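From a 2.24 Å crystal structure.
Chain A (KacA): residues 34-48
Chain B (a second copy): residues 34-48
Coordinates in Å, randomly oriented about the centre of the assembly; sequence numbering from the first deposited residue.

Chain A 34-48: QFVVASASERAAEVI
Chain B, residues 34-48: QFVVASASERAAEVI

Two copies of one KacA helix, residues 34-48 in each chain and helical throughout (phi/psi near -67/-41), cross with axes 7.9 Å apart and N-to-C directions at 106°, burying 566 Å² in total. Backbone i+4 N to i O hydrogen bonds run along both. In the register, A:Ala40 CA lies 5.1 Å from B:Ser39 CA; A:Val36 CA to B:Ala40 CA (5.2 Å) is matched by A:Ala40 CA to B:Val36 CA (5.2 Å), a nearly twofold relation.

Small residues allow this close crossing. The CA-to-CB bonds of A:Ser39 and B:Ser39 point toward the partner helix; A:Ser39 CB sits 3.7 Å from B:Ser39 O, and B:Ser39 CB 3.7 Å from A:Ala40 CA. Both serines are m, each OG donating to its own backbone (A:Ser39 OG to A:Phe35 O and B:Ser39 OG to B:Phe35 O, both 2.7 Å), so the buried hydroxyls are satisfied although no hydrogen bond crosses between the helices.

Apolar packing supplies the cohesion. The two t valines meet, A:Val36 CG1 to B:Val36 CG1 at 3.5 Å, while A:Val36 CG2 to B:Ala40 CB and A:Ala40 CB to B:Val36 CG2 are each 4.1 Å. Both phenylalanines (chi1 t, chi2 near ±90°) leave sideways and swing their ring ends into holes: A:Phe35 among B:Ala40, B:Arg43, B:Ala44 and B:Val47, B:Phe35 among A:Ala40, A:Arg43, A:Ala44 and A:Val47. A:Phe35 CE1 and B:Ala40 O are 3.5 Å apart, the oxygen at the ring edge; A:Phe35 CE2 to B:Val47 CG2 is 4.0 Å, and A:Ala44 CB to B:Phe35 CE2 is 3.9 Å.

At the exposed margin, A:Arg43 and B:Arg43 (each t, p, t) use their aliphatic stems: A:Arg43 CG is 3.4 Å from B:Ser39 OG. Their charged ends form same-helix salt bridges with weak hydrogen bonds, A:Arg43 NH1 to A:Glu46 OE1 (3.3 Å) and B:Arg43 NH1 to B:Glu46 OE2 (3.5 Å).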

# COMPACT_ATOMS: atom_id res chain seq x y z
N GLN A 34 17.88 6.89 -14.79
CA GLN A 34 16.51 7.33 -15.07
C GLN A 34 15.50 6.49 -14.30
O GLN A 34 14.68 7.02 -13.54
CB GLN A 34 16.22 7.29 -16.57
CG GLN A 34 17.43 7.56 -17.44
CD GLN A 34 17.10 7.71 -18.91
OE1 GLN A 34 16.63 6.77 -19.55
NE2 GLN A 34 17.38 8.88 -19.47
N PHE A 35 15.54 5.17 -14.48
CA PHE A 35 14.55 4.29 -13.87
C PHE A 35 14.53 4.44 -12.35
O PHE A 35 13.46 4.50 -11.74
CB PHE A 35 14.81 2.84 -14.26
CG PHE A 35 13.72 1.89 -13.84
CD1 PHE A 35 13.74 1.30 -12.58
CD2 PHE A 35 12.67 1.60 -14.70
CE1 PHE A 35 12.73 0.44 -12.19
CE2 PHE A 35 11.67 0.74 -14.31
CZ PHE A 35 11.70 0.15 -13.06
N VAL A 36 15.71 4.52 -11.72
CA VAL A 36 15.77 4.52 -10.26
C VAL A 36 15.36 5.89 -9.71
O VAL A 36 14.53 5.98 -8.79
CB VAL A 36 17.17 4.12 -9.79
CG1 VAL A 36 17.37 4.50 -8.33
CG2 VAL A 36 17.39 2.62 -9.98
N VAL A 37 15.91 6.97 -10.27
CA VAL A 37 15.64 8.29 -9.71
C VAL A 37 14.21 8.72 -10.03
O VAL A 37 13.54 9.35 -9.20
CB VAL A 37 16.67 9.31 -10.22
CG1 VAL A 37 16.23 10.74 -9.92
CG2 VAL A 37 18.04 9.03 -9.60
N ALA A 38 13.71 8.38 -11.22
CA ALA A 38 12.33 8.72 -11.54
C ALA A 38 11.34 7.96 -10.66
O ALA A 38 10.37 8.55 -10.17
CB ALA A 38 12.04 8.46 -13.02
N SER A 39 11.57 6.67 -10.45
CA SER A 39 10.68 5.89 -9.59
C SER A 39 10.67 6.45 -8.17
O SER A 39 9.61 6.56 -7.54
CB SER A 39 11.10 4.42 -9.57
OG SER A 39 11.00 3.84 -10.86
N ALA A 40 11.84 6.80 -7.65
CA ALA A 40 11.93 7.30 -6.28
C ALA A 40 11.35 8.70 -6.15
O ALA A 40 10.70 9.02 -5.15
CB ALA A 40 13.38 7.27 -5.80
N SER A 41 11.58 9.56 -7.15
CA SER A 41 11.19 10.96 -7.01
C SER A 41 9.69 11.18 -7.15
O SER A 41 9.14 12.06 -6.49
CB SER A 41 11.94 11.81 -8.04
OG SER A 41 11.48 11.55 -9.35
N GLU A 42 9.00 10.40 -7.99
CA GLU A 42 7.55 10.53 -8.05
C GLU A 42 6.87 9.77 -6.92
O GLU A 42 5.76 10.14 -6.52
CB GLU A 42 7.00 10.10 -9.41
CG GLU A 42 7.39 8.72 -9.88
CD GLU A 42 7.43 8.63 -11.40
OE1 GLU A 42 7.03 7.59 -11.95
OE2 GLU A 42 7.86 9.62 -12.04
N ARG A 43 7.51 8.72 -6.40
CA ARG A 43 7.04 8.15 -5.14
C ARG A 43 7.27 9.12 -3.99
O ARG A 43 6.47 9.18 -3.05
CB ARG A 43 7.73 6.82 -4.87
CG ARG A 43 7.20 6.06 -3.67
CD ARG A 43 5.83 5.45 -3.95
NE ARG A 43 5.27 4.84 -2.75
CZ ARG A 43 4.28 5.37 -2.03
NH1 ARG A 43 3.75 6.53 -2.39
NH2 ARG A 43 3.83 4.74 -0.96
N ALA A 44 8.36 9.89 -4.05
CA ALA A 44 8.62 10.89 -3.02
C ALA A 44 7.57 12.00 -3.05
O ALA A 44 7.07 12.41 -2.01
CB ALA A 44 10.02 11.47 -3.18
N ALA A 45 7.23 12.48 -4.25
CA ALA A 45 6.21 13.52 -4.36
C ALA A 45 4.86 13.04 -3.85
O ALA A 45 4.10 13.83 -3.27
CB ALA A 45 6.10 14.00 -5.81
N GLU A 46 4.54 11.76 -4.05
CA GLU A 46 3.28 11.23 -3.54
C GLU A 46 3.28 11.20 -2.01
O GLU A 46 2.27 11.50 -1.38
CB GLU A 46 3.03 9.83 -4.10
CG GLU A 46 2.63 9.82 -5.57
CD GLU A 46 2.63 8.43 -6.18
OE1 GLU A 46 2.75 7.45 -5.42
OE2 GLU A 46 2.53 8.33 -7.42
N VAL A 47 4.41 10.82 -1.41
CA VAL A 47 4.50 10.78 0.04
C VAL A 47 4.47 12.19 0.62
O VAL A 47 3.89 12.43 1.68
CB VAL A 47 5.76 10.00 0.48
CG1 VAL A 47 5.95 10.09 1.99
CG2 VAL A 47 5.66 8.55 0.05
N ILE A 48 5.08 13.15 -0.09
CA ILE A 48 5.09 14.52 0.40
C ILE A 48 3.70 15.12 0.33
O ILE A 48 3.25 15.80 1.27
CB ILE A 48 6.09 15.37 -0.43
CG1 ILE A 48 7.53 14.90 -0.23
CG2 ILE A 48 5.96 16.85 -0.06
CD1 ILE A 48 7.85 14.47 1.15
N GLN B 34 16.71 2.69 1.72
CA GLN B 34 15.48 1.91 1.81
C GLN B 34 14.38 2.51 0.93
O GLN B 34 13.69 1.79 0.20
CB GLN B 34 15.00 1.82 3.26
CG GLN B 34 15.86 0.99 4.20
CD GLN B 34 15.36 1.07 5.63
OE1 GLN B 34 15.23 2.15 6.19
NE2 GLN B 34 15.08 -0.09 6.23
N PHE B 35 14.21 3.83 1.00
CA PHE B 35 13.15 4.48 0.23
C PHE B 35 13.38 4.32 -1.27
O PHE B 35 12.44 4.08 -2.03
CB PHE B 35 13.05 5.96 0.60
CG PHE B 35 11.88 6.66 -0.05
CD1 PHE B 35 10.65 6.70 0.57
CD2 PHE B 35 12.03 7.28 -1.28
CE1 PHE B 35 9.58 7.34 -0.02
CE2 PHE B 35 10.96 7.91 -1.88
CZ PHE B 35 9.74 7.95 -1.25
N VAL B 36 14.63 4.46 -1.71
CA VAL B 36 14.92 4.43 -3.15
C VAL B 36 14.83 3.00 -3.67
O VAL B 36 14.23 2.75 -4.73
CB VAL B 36 16.30 5.05 -3.43
CG1 VAL B 36 16.68 4.86 -4.88
CG2 VAL B 36 16.30 6.52 -3.07
N VAL B 37 15.42 2.04 -2.95
CA VAL B 37 15.37 0.65 -3.40
C VAL B 37 13.94 0.14 -3.43
O VAL B 37 13.52 -0.55 -4.37
CB VAL B 37 16.27 -0.23 -2.50
CG1 VAL B 37 16.03 -1.71 -2.79
CG2 VAL B 37 17.73 0.12 -2.71
N ALA B 38 13.14 0.49 -2.41
CA ALA B 38 11.75 0.05 -2.38
C ALA B 38 10.95 0.68 -3.51
O ALA B 38 10.12 0.01 -4.14
CB ALA B 38 11.12 0.37 -1.03
N SER B 39 11.18 1.96 -3.78
CA SER B 39 10.47 2.62 -4.87
C SER B 39 10.85 2.04 -6.23
O SER B 39 9.99 1.85 -7.10
CB SER B 39 10.74 4.13 -4.84
OG SER B 39 10.33 4.69 -3.60
N ALA B 40 12.14 1.76 -6.43
CA ALA B 40 12.59 1.25 -7.72
C ALA B 40 12.21 -0.21 -7.92
O ALA B 40 11.78 -0.59 -9.02
CB ALA B 40 14.11 1.43 -7.86
N SER B 41 12.33 -1.03 -6.88
CA SER B 41 12.03 -2.45 -7.04
C SER B 41 10.53 -2.70 -7.14
O SER B 41 10.11 -3.61 -7.86
CB SER B 41 12.63 -3.25 -5.88
OG SER B 41 12.10 -2.83 -4.64
N GLU B 42 9.72 -1.91 -6.43
CA GLU B 42 8.27 -2.02 -6.59
C GLU B 42 7.84 -1.63 -8.00
O GLU B 42 6.97 -2.28 -8.59
CB GLU B 42 7.56 -1.14 -5.56
N ARG B 43 8.45 -0.59 -8.56
CA ARG B 43 8.11 -0.20 -9.92
C ARG B 43 8.69 -1.19 -10.93
O ARG B 43 8.11 -1.40 -11.99
CB ARG B 43 8.62 1.22 -10.20
CG ARG B 43 8.37 1.72 -11.61
CD ARG B 43 6.94 2.22 -11.75
NE ARG B 43 6.68 2.81 -13.06
CZ ARG B 43 5.86 2.29 -13.97
NH1 ARG B 43 5.21 1.17 -13.71
NH2 ARG B 43 5.69 2.90 -15.14
N ALA B 44 9.82 -1.82 -10.58
CA ALA B 44 10.37 -2.87 -11.43
C ALA B 44 9.41 -4.05 -11.55
O ALA B 44 9.14 -4.53 -12.65
CB ALA B 44 11.72 -3.33 -10.87
N ALA B 45 8.88 -4.52 -10.41
CA ALA B 45 7.95 -5.64 -10.44
C ALA B 45 6.70 -5.31 -11.24
O ALA B 45 6.12 -6.20 -11.88
CB ALA B 45 7.57 -6.04 -9.01
N GLU B 46 6.26 -4.05 -11.22
CA GLU B 46 5.13 -3.64 -12.04
C GLU B 46 5.48 -3.71 -13.53
O GLU B 46 4.70 -4.22 -14.34
CB GLU B 46 4.69 -2.23 -11.66
CG GLU B 46 3.98 -2.16 -10.31
CD GLU B 46 3.74 -0.73 -9.85
OE1 GLU B 46 3.45 -0.53 -8.65
OE2 GLU B 46 3.84 0.19 -10.69
N VAL B 47 6.66 -3.19 -13.90
CA VAL B 47 7.09 -3.23 -15.29
C VAL B 47 7.24 -4.68 -15.76
O VAL B 47 6.80 -5.03 -16.87
CB VAL B 47 8.40 -2.44 -15.46
CG1 VAL B 47 8.99 -2.69 -16.84
CG2 VAL B 47 8.15 -0.96 -15.23
N ILE B 48 7.84 -5.53 -14.94
CA ILE B 48 8.10 -6.91 -15.35
C ILE B 48 6.80 -7.68 -15.54
O ILE B 48 6.65 -8.43 -16.52
CB ILE B 48 9.02 -7.60 -14.34
CG1 ILE B 48 10.41 -6.96 -14.35
CG2 ILE B 48 9.11 -9.10 -14.62
CD1 ILE B 48 11.34 -7.47 -13.27